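PDB 3WWC: oxidized polyvinyl alcohol hydrolase, which hydrolyses beta-diketones such as 4,6-nonanedione and also hydrolyses oxidized polyvinyl alcohol, the second step of polyvinyl alcohol degradation. Local coordinates for residues P42-K47 against N144-D149; P54-S59 against L90-Y95; P241-P246 against S287-V292; I248-W253 against R315-T320. The protein carries 1 engineered substitution. All coordinates share one frame; numbering follows the deposited sequence.

Contact 1: P42-K47 against N144-D149; sequences PHKGMK and NDEGPD
Lys44 lays its aliphatic chain across the ring of Pro148 at about a right angle, with CD 4.0 Å from Pro148 CB. This is the close-packed part of the contact. Met46 touches the same carbon more loosely, its SD lying 4.5 Å from Pro148 CB. The His43 imidazole comes obliquely to the backbone carbonyl, CD2 being 3.7 Å from Pro148 O, while its NE2 is hydrogen-bonded to Ser151 one turn further along. The three residues belong to a beta hairpin, a type I' turn from His43 to Met46 joining strands 36-43 and 46-53 at the edge of the main sheet. It meets the start of helix 148-160, where Gly147 is the N-cap residue. Beyond Pro148 the contact becomes polar and watery. The Lys44 chain runs out extended beyond CG and carries NZ past the proline; NZ stands 4.4 Å from both Asp145 OD1 and Glu146 OE2, too far for a salt bridge. One water spans each gap, and NZ also bonds to Ser151 OG. Asp145 OD1 is held by an Asx turn, accepting from Gly147 N at 2.9 Å, whereas the Glu146 carboxylate has further partners, Ser150 at OE1 and Arg190 at OE2.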
loop_
_atom_site.group_PDB
_atom_site.type_symbol
_atom_site.label_atom_id
_atom_site.label_comp_id
_atom_site.label_asym_id
_atom_site.label_seq_id
_atom_site.Cartn_x
_atom_site.Cartn_y
_atom_site.Cartn_z
ATOM N N PRO A 42 7.280 -8.016 -19.303
ATOM C CA PRO A 42 8.687 -7.657 -19.104
ATOM C C PRO A 42 8.872 -6.346 -18.393
ATOM O O PRO A 42 8.318 -5.338 -18.830
ATOM C CB PRO A 42 9.217 -7.583 -20.538
ATOM C CG PRO A 42 8.050 -6.989 -21.276
ATOM C CD PRO A 42 6.834 -7.742 -20.675
ATOM N N HIS A 43 9.632 -6.372 -17.309
ATOM C CA HIS A 43 9.956 -5.143 -16.611
ATOM C C HIS A 43 11.283 -5.274 -15.864
ATOM O O HIS A 43 11.434 -6.127 -15.014
ATOM C CB HIS A 43 8.847 -4.768 -15.592
ATOM C CG HIS A 43 9.026 -3.398 -15.007
ATOM N ND1 HIS A 43 8.784 -2.246 -15.729
ATOM C CD2 HIS A 43 9.548 -3.002 -13.828
ATOM C CE1 HIS A 43 9.152 -1.201 -15.011
ATOM N NE2 HIS A 43 9.615 -1.632 -13.851
ATOM N N LYS A 44 12.234 -4.397 -16.163
ATOM C CA LYS A 44 13.548 -4.401 -15.493
ATOM C C LYS A 44 14.222 -5.779 -15.388
ATOM O O LYS A 44 14.748 -6.138 -14.343
ATOM C CB LYS A 44 13.446 -3.758 -14.101
ATOM C CG LYS A 44 13.240 -2.209 -14.185
ATOM C CD LYS A 44 13.118 -1.574 -12.785
ATOM C CE LYS A 44 13.007 -0.056 -12.885
ATOM N NZ LYS A 44 12.832 0.566 -11.523
ATOM N N GLY A 45 14.177 -6.545 -16.473
ATOM C CA GLY A 45 14.789 -7.862 -16.474
ATOM C C GLY A 45 13.994 -8.976 -15.808
ATOM O O GLY A 45 14.472 -10.113 -15.718
ATOM N N MET A 46 12.819 -8.655 -15.283
ATOM C CA MET A 46 11.968 -9.673 -14.658
ATOM C C MET A 46 10.756 -9.913 -15.542
ATOM O O MET A 46 10.470 -9.114 -16.427
ATOM C CB MET A 46 11.476 -9.174 -13.291
ATOM C CG MET A 46 12.622 -8.919 -12.299
ATOM S SD MET A 46 11.975 -8.295 -10.662
ATOM C CE MET A 46 11.586 -9.610 -10.005
ATOM N N LYS A 47 10.074 -11.033 -15.314
ATOM C CA LYS A 47 8.840 -11.351 -16.012
ATOM C C LYS A 47 7.825 -11.341 -14.897
ATOM O O LYS A 47 7.934 -12.126 -13.945
ATOM C CB LYS A 47 8.874 -12.727 -16.571
ATOM C CG LYS A 47 10.111 -12.831 -17.365
ATOM C CD LYS A 47 9.848 -12.570 -18.741
ATOM C CE LYS A 47 10.167 -13.898 -19.409
ATOM N NZ LYS A 47 10.324 -13.788 -20.880
ATOM N N ASN A 144 17.353 5.969 -2.694
ATOM C CA ASN A 144 16.719 6.916 -3.588
ATOM C C ASN A 144 16.392 6.325 -4.954
ATOM O O ASN A 144 16.405 7.017 -5.970
ATOM C CB ASN A 144 17.531 8.239 -3.683
ATOM C CG ASN A 144 17.320 9.186 -2.432
ATOM O OD1 ASN A 144 16.290 9.857 -2.293
ATOM N ND2 ASN A 144 18.318 9.213 -1.529
ATOM N N ASP A 145 16.083 5.037 -4.953
ATOM C CA ASP A 145 15.646 4.314 -6.133
ATOM C C ASP A 145 14.370 3.600 -5.656
ATOM O O ASP A 145 14.424 2.818 -4.705
ATOM C CB ASP A 145 16.686 3.280 -6.578
ATOM C CG ASP A 145 16.312 2.596 -7.901
ATOM O OD1 ASP A 145 15.138 2.167 -8.129
ATOM O OD2 ASP A 145 17.232 2.449 -8.726
ATOM N N GLU A 146 13.262 3.868 -6.347
ATOM C CA GLU A 146 11.950 3.322 -5.981
ATOM C C GLU A 146 11.937 1.823 -5.948
ATOM O O GLU A 146 11.166 1.222 -5.193
ATOM C CB GLU A 146 10.880 3.823 -6.962
ATOM C CG GLU A 146 11.059 3.289 -8.376
ATOM C CD GLU A 146 10.048 3.879 -9.365
ATOM O OE1 GLU A 146 8.884 4.074 -8.980
ATOM O OE2 GLU A 146 10.416 4.151 -10.539
ATOM N N GLY A 147 12.789 1.185 -6.738
ATOM C CA GLY A 147 12.755 -0.281 -6.768
ATOM C C GLY A 147 11.883 -0.828 -7.887
ATOM O O GLY A 147 11.019 -0.129 -8.390
ATOM N N PRO A 148 12.011 -2.117 -8.204
ATOM C CA PRO A 148 11.250 -2.690 -9.308
ATOM C C PRO A 148 9.772 -2.948 -9.152
ATOM O O PRO A 148 9.118 -3.143 -10.150
ATOM C CB PRO A 148 12.047 -3.952 -9.691
ATOM C CG PRO A 148 12.885 -4.268 -8.488
ATOM C CD PRO A 148 13.035 -3.022 -7.650
ATOM N N ASP A 149 9.238 -2.951 -7.928
ATOM C CA ASP A 149 7.812 -3.117 -7.838
ATOM C C ASP A 149 7.125 -1.773 -8.109
ATOM O O ASP A 149 6.143 -1.738 -8.862
ATOM C CB ASP A 149 7.399 -3.634 -6.429
ATOM C CG ASP A 149 7.280 -5.140 -6.391
ATOM O OD1 ASP A 149 7.044 -5.761 -7.449
ATOM O OD2 ASP A 149 7.397 -5.731 -5.298
HETATM O O HOH W 1 12.590 3.422 -11.770
HETATM O O HOH W 2 14.497 -0.173 -9.551
#

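Contact 2: P54-S59 against L90-Y95; sequences PAKNVS and LADHGY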
loop_
_atom_site.group_PDB
_atom_site.type_symbol
_atom_site.label_atom_id
_atom_site.label_comp_id
_atom_site.label_asym_id
_atom_site.label_seq_id
_atom_site.Cartn_x
_atom_site.Cartn_y
_atom_site.Cartn_z
ATOM N N PRO A 54 -12.062 -5.912 -15.345
ATOM C CA PRO A 54 -12.583 -4.631 -15.843
ATOM C C PRO A 54 -13.832 -4.171 -15.107
ATOM O O PRO A 54 -14.672 -4.967 -14.678
ATOM C CB PRO A 54 -12.853 -4.881 -17.327
ATOM C CG PRO A 54 -12.066 -6.127 -17.646
ATOM C CD PRO A 54 -12.058 -6.956 -16.390
ATOM N N ALA A 55 -13.950 -2.853 -14.955
ATOM C CA ALA A 55 -15.079 -2.276 -14.250
ATOM C C ALA A 55 -16.406 -2.623 -14.858
ATOM O O ALA A 55 -16.519 -2.591 -16.085
ATOM C CB ALA A 55 -14.943 -0.738 -14.239
ATOM N N LYS A 56 -17.391 -2.856 -14.002
ATOM C CA LYS A 56 -18.792 -3.112 -14.429
ATOM C C LYS A 56 -19.662 -1.873 -14.202
ATOM O O LYS A 56 -19.389 -1.053 -13.313
ATOM C CB LYS A 56 -19.414 -4.222 -13.602
ATOM C CG LYS A 56 -18.722 -5.537 -13.714
ATOM C CD LYS A 56 -18.595 -5.995 -15.136
ATOM C CE LYS A 56 -18.532 -7.510 -15.142
ATOM N NZ LYS A 56 -18.751 -7.996 -13.723
ATOM N N ASN A 57 -20.746 -1.759 -14.984
ATOM C CA ASN A 57 -21.705 -0.633 -14.882
ATOM C C ASN A 57 -21.108 0.760 -15.052
ATOM O O ASN A 57 -21.639 1.741 -14.489
ATOM C CB ASN A 57 -22.458 -0.675 -13.545
ATOM C CG ASN A 57 -23.336 -1.897 -13.417
ATOM O OD1 ASN A 57 -23.904 -2.369 -14.415
ATOM N ND2 ASN A 57 -23.459 -2.425 -12.199
ATOM N N VAL A 58 -20.033 0.859 -15.832
ATOM C CA VAL A 58 -19.361 2.141 -16.039
ATOM C C VAL A 58 -19.203 2.470 -17.519
ATOM O O VAL A 58 -18.758 1.618 -18.286
ATOM C CB VAL A 58 -17.889 2.135 -15.437
ATOM C CG1 VAL A 58 -17.121 3.381 -15.882
ATOM C CG2 VAL A 58 -17.926 2.086 -13.947
ATOM N N SER A 59 -19.561 3.680 -17.937
ATOM C CA SER A 59 -19.278 4.013 -19.331
ATOM C C SER A 59 -18.220 5.118 -19.214
ATOM O O SER A 59 -18.288 5.977 -18.303
ATOM C CB SER A 59 -20.513 4.536 -20.074
ATOM O OG SER A 59 -20.755 5.853 -19.638
ATOM N N LEU A 90 -14.652 -5.277 -6.178
ATOM C CA LEU A 90 -14.739 -3.836 -6.510
ATOM C C LEU A 90 -14.983 -3.621 -8.001
ATOM O O LEU A 90 -15.381 -2.530 -8.389
ATOM C CB LEU A 90 -13.500 -3.090 -6.063
ATOM C CG LEU A 90 -13.716 -2.857 -4.568
ATOM C CD1 LEU A 90 -12.430 -2.837 -3.898
ATOM C CD2 LEU A 90 -14.507 -1.555 -4.333
ATOM N N ALA A 91 -14.729 -4.592 -8.863
ATOM C CA ALA A 91 -15.055 -4.402 -10.276
ATOM C C ALA A 91 -16.597 -4.317 -10.438
ATOM O O ALA A 91 -17.072 -3.567 -11.268
ATOM C CB ALA A 91 -14.469 -5.574 -11.168
ATOM N N ASP A 92 -17.347 -5.004 -9.591
ATOM C CA ASP A 92 -18.813 -4.947 -9.610
ATOM C C ASP A 92 -19.244 -3.599 -9.040
ATOM O O ASP A 92 -20.416 -3.253 -9.118
ATOM C CB ASP A 92 -19.422 -5.998 -8.680
ATOM C CG ASP A 92 -19.205 -7.439 -9.165
ATOM O OD1 ASP A 92 -19.109 -7.653 -10.381
ATOM O OD2 ASP A 92 -19.187 -8.345 -8.302
ATOM N N HIS A 93 -18.291 -2.850 -8.464
ATOM C CA HIS A 93 -18.568 -1.533 -7.872
ATOM C C HIS A 93 -18.132 -0.417 -8.798
ATOM O O HIS A 93 -18.150 0.747 -8.400
ATOM C CB HIS A 93 -17.857 -1.424 -6.544
ATOM C CG HIS A 93 -18.438 -0.373 -5.642
ATOM N ND1 HIS A 93 -19.774 -0.401 -5.283
ATOM C CD2 HIS A 93 -17.920 0.768 -5.111
ATOM C CE1 HIS A 93 -20.059 0.688 -4.587
ATOM N NE2 HIS A 93 -18.955 1.414 -4.468
ATOM N N GLY A 94 -17.682 -0.759 -9.994
ATOM C CA GLY A 94 -17.285 0.236 -10.992
ATOM C C GLY A 94 -15.820 0.637 -11.032
ATOM O O GLY A 94 -15.496 1.722 -11.479
ATOM N N TYR A 95 -14.929 -0.243 -10.582
ATOM C CA TYR A 95 -13.512 0.035 -10.629
ATOM C C TYR A 95 -12.841 -1.017 -11.470
ATOM O O TYR A 95 -13.250 -2.170 -11.421
ATOM C CB TYR A 95 -12.833 -0.040 -9.222
ATOM C CG TYR A 95 -13.286 1.058 -8.291
ATOM C CD1 TYR A 95 -14.554 1.010 -7.711
ATOM C CD2 TYR A 95 -12.496 2.156 -8.071
ATOM C CE1 TYR A 95 -15.032 2.076 -6.933
ATOM C CE2 TYR A 95 -12.952 3.224 -7.285
ATOM C CZ TYR A 95 -14.222 3.167 -6.734
ATOM O OH TYR A 95 -14.631 4.251 -6.015
HETATM O O HOH W 3 -22.383 -1.335 -9.637
#
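Lys56 and Asp92 lie side by side and point the same way, closing the outer flank of the contact with a long salt bridge of 3.4 Å between Lys56 NZ and Asp92 OD1. In both residues CG stands anti to the carbonyl carbon, and a bend at chi2 (-55°) in Lys56 turns CD away from a straight course. The first carbons of the lysine rest on a backbone oxygen, CB being 3.4 Å from Ala91 O. That same oxygen accepts from Lys56 N at 2.8 Å and from Gly94 N, the two donors reaching it from opposite faces of its plane, so both segments share one acceptor. Ala55 and Val58 have backbone rather than side chains opposite them. The methyl of Ala55 meets the carbonyl of Tyr95, with CB 3.5 Å from Tyr95 C, and Val58 CG2 reaches Gly94 CA at 3.5 Å. Gly94 CA also makes a CA-H...O contact with Lys56 O. On the solvent side a water links Asn57 ND2 to Asp92 O. Beyond the contact, Tyr95 OH bonds to Asp319 of helix 310-322. The loop 54-59 here passes the start of strand 96-100 on its way from strand 46-53 to strand 62-68, the exchange of strand order (1-2-4-3) that characterises the alpha/beta-hydrolase fold.

Contact 3: P241-P246 against S287-V292; sequences PAKVGP and SAQPDV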
loop_
_atom_site.group_PDB
_atom_site.type_symbol
_atom_site.label_atom_id
_atom_site.label_comp_id
_atom_site.label_asym_id
_atom_site.label_seq_id
_atom_site.Cartn_x
_atom_site.Cartn_y
_atom_site.Cartn_z
ATOM N N PRO A 241 10.643 12.931 0.918
ATOM C CA PRO A 241 10.483 14.135 0.091
ATOM C C PRO A 241 9.921 15.339 0.827
ATOM O O PRO A 241 9.065 15.203 1.690
ATOM C CB PRO A 241 9.602 13.668 -1.055
ATOM C CG PRO A 241 8.970 12.382 -0.608
ATOM C CD PRO A 241 9.856 11.778 0.436
ATOM N N ALA A 242 10.401 16.542 0.485
ATOM C CA ALA A 242 9.900 17.746 1.146
ATOM C C ALA A 242 8.480 18.013 0.684
ATOM O O ALA A 242 7.646 18.556 1.445
ATOM C CB ALA A 242 10.793 18.945 0.789
ATOM N N LYS A 243 8.214 17.653 -0.564
ATOM C CA LYS A 243 6.881 17.854 -1.126
ATOM C C LYS A 243 6.487 16.744 -2.070
ATOM O O LYS A 243 7.281 16.294 -2.920
ATOM C CB LYS A 243 6.775 19.172 -1.874
ATOM C CG LYS A 243 5.312 19.549 -2.080
ATOM C CD LYS A 243 5.104 20.939 -2.623
ATOM C CE LYS A 243 3.604 21.202 -2.685
ATOM N NZ LYS A 243 3.325 22.605 -3.154
ATOM N N VAL A 244 5.272 16.248 -1.893
ATOM C CA VAL A 244 4.782 15.202 -2.787
ATOM C C VAL A 244 3.659 15.764 -3.621
ATOM O O VAL A 244 3.084 16.818 -3.322
ATOM C CB VAL A 244 4.283 13.890 -2.018
ATOM C CG1 VAL A 244 5.429 13.296 -1.249
ATOM C CG2 VAL A 244 3.092 14.163 -1.119
ATOM N N GLY A 245 3.397 15.075 -4.722
ATOM C CA GLY A 245 2.311 15.399 -5.629
ATOM C C GLY A 245 0.955 15.274 -4.921
ATOM O O GLY A 245 0.855 14.719 -3.804
ATOM N N PRO A 246 -0.124 15.714 -5.554
ATOM C CA PRO A 246 -1.462 15.685 -4.969
ATOM C C PRO A 246 -2.007 14.279 -4.776
ATOM O O PRO A 246 -2.077 13.501 -5.741
ATOM C CB PRO A 246 -2.295 16.466 -5.966
ATOM C CG PRO A 246 -1.343 17.207 -6.740
ATOM C CD PRO A 246 -0.128 16.396 -6.859
ATOM N N SER A 287 -0.278 13.907 6.556
ATOM C CA SER A 287 -1.098 14.999 6.998
ATOM C C SER A 287 -0.390 16.318 6.851
ATOM O O SER A 287 -1.041 17.310 6.523
ATOM C CB SER A 287 -1.493 14.811 8.470
ATOM O OG SER A 287 -2.356 13.727 8.559
ATOM N N ALA A 288 0.921 16.332 7.081
ATOM C CA ALA A 288 1.682 17.576 6.982
ATOM C C ALA A 288 1.772 18.085 5.548
ATOM O O ALA A 288 1.942 19.256 5.327
ATOM C CB ALA A 288 3.091 17.403 7.558
ATOM N N GLN A 289 1.652 17.210 4.562
ATOM C CA GLN A 289 1.769 17.607 3.151
ATOM C C GLN A 289 0.600 18.453 2.723
ATOM O O GLN A 289 -0.559 18.074 2.882
ATOM C CB GLN A 289 1.899 16.329 2.317
ATOM C CG GLN A 289 3.244 15.705 2.507
ATOM C CD GLN A 289 4.324 16.567 1.872
ATOM O OE1 GLN A 289 4.173 17.034 0.738
ATOM N NE2 GLN A 289 5.408 16.763 2.581
ATOM N N PRO A 290 0.866 19.627 2.135
ATOM C CA PRO A 290 -0.210 20.509 1.737
ATOM C C PRO A 290 -1.129 20.085 0.648
ATOM O O PRO A 290 -2.272 20.513 0.633
ATOM C CB PRO A 290 0.508 21.825 1.399
ATOM C CG PRO A 290 1.826 21.359 0.899
ATOM C CD PRO A 290 2.185 20.216 1.835
ATOM N N ASP A 291 -0.632 19.252 -0.262
ATOM C CA ASP A 291 -1.476 18.800 -1.342
ATOM C C ASP A 291 -1.986 17.394 -1.145
ATOM O O ASP A 291 -2.411 16.744 -2.083
ATOM C CB ASP A 291 -0.735 18.893 -2.671
ATOM C CG ASP A 291 -0.401 20.310 -3.030
ATOM O OD1 ASP A 291 -1.126 21.223 -2.542
ATOM O OD2 ASP A 291 0.575 20.523 -3.797
ATOM N N VAL A 292 -1.964 16.940 0.087
ATOM C CA VAL A 292 -2.462 15.592 0.419
ATOM C C VAL A 292 -3.583 15.663 1.435
ATOM O O VAL A 292 -3.475 16.379 2.437
ATOM C CB VAL A 292 -1.328 14.745 1.047
ATOM C CG1 VAL A 292 -1.857 13.364 1.458
ATOM C CG2 VAL A 292 -0.198 14.582 0.074
HETATM O O HOH W 4 1.164 23.747 -1.824
HETATM O O HOH W 5 1.988 17.900 -0.845
HETATM O O HOH W 6 2.050 18.873 -4.962
#
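Gln289 meets the loop 241-246 with both ends of its amide. NE2 donates to Ala242 O at 3.1 Å in an almost straight bond (177°) lying in the amide plane, though it arrives above the plane of the Ala242 carbonyl. OE1 accepts from Val244 N at 3.0 Å, again from above its own plane. A bend at chi2 (-69°) turns CD back from an extended course, letting the amide span the backbone between these two groups. A leucine here would probably leave Ala242 O and Val244 N without these mates and loosen the loop from the end of the helix. Next, Pro290 offers its ring carbon CG to Lys243 CE at 4.0 Å, the lysine chain being extended. The type I turn from Gln289 to Val292 leads from helix 275-288 into strand 292-298, while 241-246 leads into the neighbouring parallel strand 247-253; the contact thus lies where two adjacent strands of the alpha/beta-hydrolase sheet begin, at the end of the helix that connects them. Asp291 then takes Lys243 NZ in a long salt bridge, 3.5 Å from OD2. A water gathers Val244 O, Gln289 OE1 and Asp291 N. The backbone of Asp291 also meets Pro246, whose CA lies 3.2 Å from Asp291 O in a CA-H...O contact, and bonds to Leu247. Last, Val292 CG2 packs on Val244 CG2 at 3.5 Å, and the Val292 side chain also touches Leu247, Val249 and Phe286.

Contact 4: I248-W253 against R315-T320; sequences IVMTVW and RWALDT
Met250 sends its thioether from the strand toward the helix, its methyl meeting the Trp316 indole obliquely at the six-membered ring, with CE 3.5 Å from both CZ3 and CH2. The sulfur makes a Met-aromatic contact, SD lying obliquely 4.6 Å from the centroid of that ring. It also rests on Ala317, 3.8 Å from CB, while CE touches Thr320 CG2 at 3.7 Å. With CG anti to the backbone N (chi1 -176°) and SD anti in turn, the chain reaches straight out before chi3 (-75°) turns CE aside. An alanine here would remove every one of these contacts and would probably leave a gap between sheet and helix, with the indole less firmly held. Strand 247-253 is an inner strand of the alpha/beta-hydrolase sheet, between 196-200 and 292-298, and helix 310-322 packs on one face of it; the segments 248-253 and 315-320 run nearly antiparallel (154°), their axes 9.8 Å apart at closest. Nearer the start of the strand, Ile248 CD1 comes 3.8 Å from Thr320 O. In the second shell, Thr320 OG1 donates to Trp316 O at 2.7 Å and sits over one face of the indole toward its rim. Trp316 NE1 bonds to Thr336, and the indole also touches Cys297.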
loop_
_atom_site.group_PDB
_atom_site.type_symbol
_atom_site.label_atom_id
_atom_site.label_comp_id
_atom_site.label_asym_id
_atom_site.label_seq_id
_atom_site.Cartn_x
_atom_site.Cartn_y
_atom_site.Cartn_z
ATOM N N ILE A 248 -4.735 11.571 -2.084
ATOM C CA ILE A 248 -5.569 11.311 -0.935
ATOM C C ILE A 248 -5.054 9.963 -0.395
ATOM O O ILE A 248 -4.903 8.995 -1.142
ATOM C CB ILE A 248 -7.076 11.291 -1.200
ATOM C CG1 ILE A 248 -7.779 10.818 0.078
ATOM C CG2 ILE A 248 -7.442 10.416 -2.429
ATOM C CD1 ILE A 248 -9.301 11.105 0.067
ATOM N N VAL A 249 -4.700 9.928 0.885
ATOM C CA VAL A 249 -4.172 8.706 1.485
ATOM C C VAL A 249 -5.009 8.348 2.676
ATOM O O VAL A 249 -5.265 9.193 3.560
ATOM C CB VAL A 249 -2.713 8.898 1.934
ATOM C CG1 VAL A 249 -2.155 7.596 2.530
ATOM C CG2 VAL A 249 -1.851 9.358 0.728
ATOM N N MET A 250 -5.436 7.098 2.724
ATOM C CA MET A 250 -6.241 6.591 3.851
ATOM C C MET A 250 -5.428 5.485 4.528
ATOM O O MET A 250 -5.256 4.405 3.962
ATOM C CB MET A 250 -7.563 6.023 3.344
ATOM C CG MET A 250 -8.440 5.595 4.536
ATOM S SD MET A 250 -10.050 4.881 3.968
ATOM C CE MET A 250 -10.878 6.367 3.475
ATOM N N THR A 251 -4.923 5.786 5.719
ATOM C CA THR A 251 -4.112 4.821 6.479
ATOM C C THR A 251 -4.993 4.127 7.490
ATOM O O THR A 251 -5.746 4.800 8.206
ATOM C CB THR A 251 -3.005 5.526 7.208
ATOM O OG1 THR A 251 -2.172 6.230 6.260
ATOM C CG2 THR A 251 -2.153 4.516 7.988
ATOM N N VAL A 252 -4.928 2.805 7.565
ATOM C CA VAL A 252 -5.801 2.050 8.503
ATOM C C VAL A 252 -4.973 1.273 9.524
ATOM O O VAL A 252 -4.008 0.560 9.155
ATOM C CB VAL A 252 -6.649 1.041 7.726
ATOM C CG1 VAL A 252 -7.599 0.291 8.682
ATOM C CG2 VAL A 252 -7.463 1.775 6.636
ATOM N N TRP A 253 -5.334 1.453 10.797
ATOM C CA TRP A 253 -4.713 0.736 11.926
ATOM C C TRP A 253 -5.771 -0.216 12.466
ATOM O O TRP A 253 -6.921 0.186 12.663
ATOM C CB TRP A 253 -4.320 1.737 13.028
ATOM C CG TRP A 253 -3.778 1.087 14.251
ATOM C CD1 TRP A 253 -2.659 0.289 14.316
ATOM C CD2 TRP A 253 -4.237 1.247 15.606
ATOM N NE1 TRP A 253 -2.390 -0.037 15.623
ATOM C CE2 TRP A 253 -3.350 0.539 16.431
ATOM C CE3 TRP A 253 -5.318 1.927 16.198
ATOM C CZ2 TRP A 253 -3.499 0.485 17.834
ATOM C CZ3 TRP A 253 -5.456 1.878 17.590
ATOM C CH2 TRP A 253 -4.552 1.160 18.383
ATOM N N ARG A 315 -16.026 -0.708 -0.236
ATOM C CA ARG A 315 -16.777 0.232 -1.096
ATOM C C ARG A 315 -16.631 1.638 -0.550
ATOM O O ARG A 315 -16.387 2.598 -1.306
ATOM C CB ARG A 315 -18.278 -0.106 -1.080
ATOM C CG ARG A 315 -18.625 -1.371 -1.818
ATOM C CD ARG A 315 -20.190 -1.553 -1.904
ATOM N NE ARG A 315 -20.829 -1.872 -0.635
ATOM C CZ ARG A 315 -21.050 -3.111 -0.184
ATOM N NH1 ARG A 315 -20.650 -4.183 -0.879
ATOM N NH2 ARG A 315 -21.758 -3.240 0.916
ATOM N N TRP A 316 -16.772 1.795 0.767
ATOM C CA TRP A 316 -16.652 3.124 1.398
ATOM C C TRP A 316 -15.251 3.699 1.188
ATOM O O TRP A 316 -15.085 4.889 0.821
ATOM C CB TRP A 316 -16.946 3.035 2.908
ATOM C CG TRP A 316 -16.715 4.335 3.614
ATOM C CD1 TRP A 316 -17.551 5.436 3.615
ATOM C CD2 TRP A 316 -15.531 4.735 4.303
ATOM N NE1 TRP A 316 -16.948 6.489 4.270
ATOM C CE2 TRP A 316 -15.705 6.093 4.692
ATOM C CE3 TRP A 316 -14.335 4.095 4.632
ATOM C CZ2 TRP A 316 -14.727 6.800 5.379
ATOM C CZ3 TRP A 316 -13.365 4.805 5.319
ATOM C CH2 TRP A 316 -13.573 6.148 5.684
ATOM N N ALA A 317 -14.232 2.866 1.399
ATOM C CA ALA A 317 -12.860 3.395 1.259
ATOM C C ALA A 317 -12.547 3.788 -0.169
ATOM O O ALA A 317 -12.040 4.893 -0.399
ATOM C CB ALA A 317 -11.828 2.317 1.774
ATOM N N LEU A 318 -12.852 2.932 -1.156
ATOM C CA LEU A 318 -12.535 3.292 -2.530
ATOM C C LEU A 318 -13.358 4.451 -3.013
ATOM O O LEU A 318 -12.815 5.324 -3.677
ATOM C CB LEU A 318 -12.682 2.072 -3.462
ATOM C CG LEU A 318 -11.342 1.331 -3.797
ATOM C CD1 LEU A 318 -10.332 2.189 -4.564
ATOM C CD2 LEU A 318 -10.753 0.844 -2.486
ATOM N N ASP A 319 -14.628 4.516 -2.645
ATOM C CA ASP A 319 -15.429 5.654 -3.085
ATOM C C ASP A 319 -14.974 6.931 -2.413
ATOM O O ASP A 319 -15.114 8.016 -3.008
ATOM C CB ASP A 319 -16.917 5.409 -2.804
ATOM C CG ASP A 319 -17.490 4.290 -3.650
ATOM O OD1 ASP A 319 -16.834 3.796 -4.574
ATOM O OD2 ASP A 319 -18.644 3.858 -3.372
ATOM N N THR A 320 -14.425 6.854 -1.191
ATOM C CA THR A 320 -13.887 8.036 -0.506
ATOM C C THR A 320 -12.642 8.497 -1.256
ATOM O O THR A 320 -12.478 9.708 -1.552
ATOM C CB THR A 320 -13.509 7.689 0.920
ATOM O OG1 THR A 320 -14.716 7.423 1.676
ATOM C CG2 THR A 320 -12.751 8.862 1.575
#

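Overall arrangement
From the N terminus, contact 1 closes a long loop that brings the edge hairpin of the sheet to the start of helix 148-160. Contact 2 is nested inside it, joining the connections between strands 46-53, 62-68 and 96-100. Contacts 3 and 4 follow in series and cross each other, since 248-253 comes before 287-292 and 315-320 after it. Contact 3 joins the entrances of two neighbouring strands, and contact 4 fixes helix 310-322 to the first of them; the two meet where Val292 packs on Val249. Contact 2 reaches contact 4 through probable hydrogen bonds from His93 and Tyr95 to Asp319. Contact 1 stands apart, across the chain's centre from contact 4.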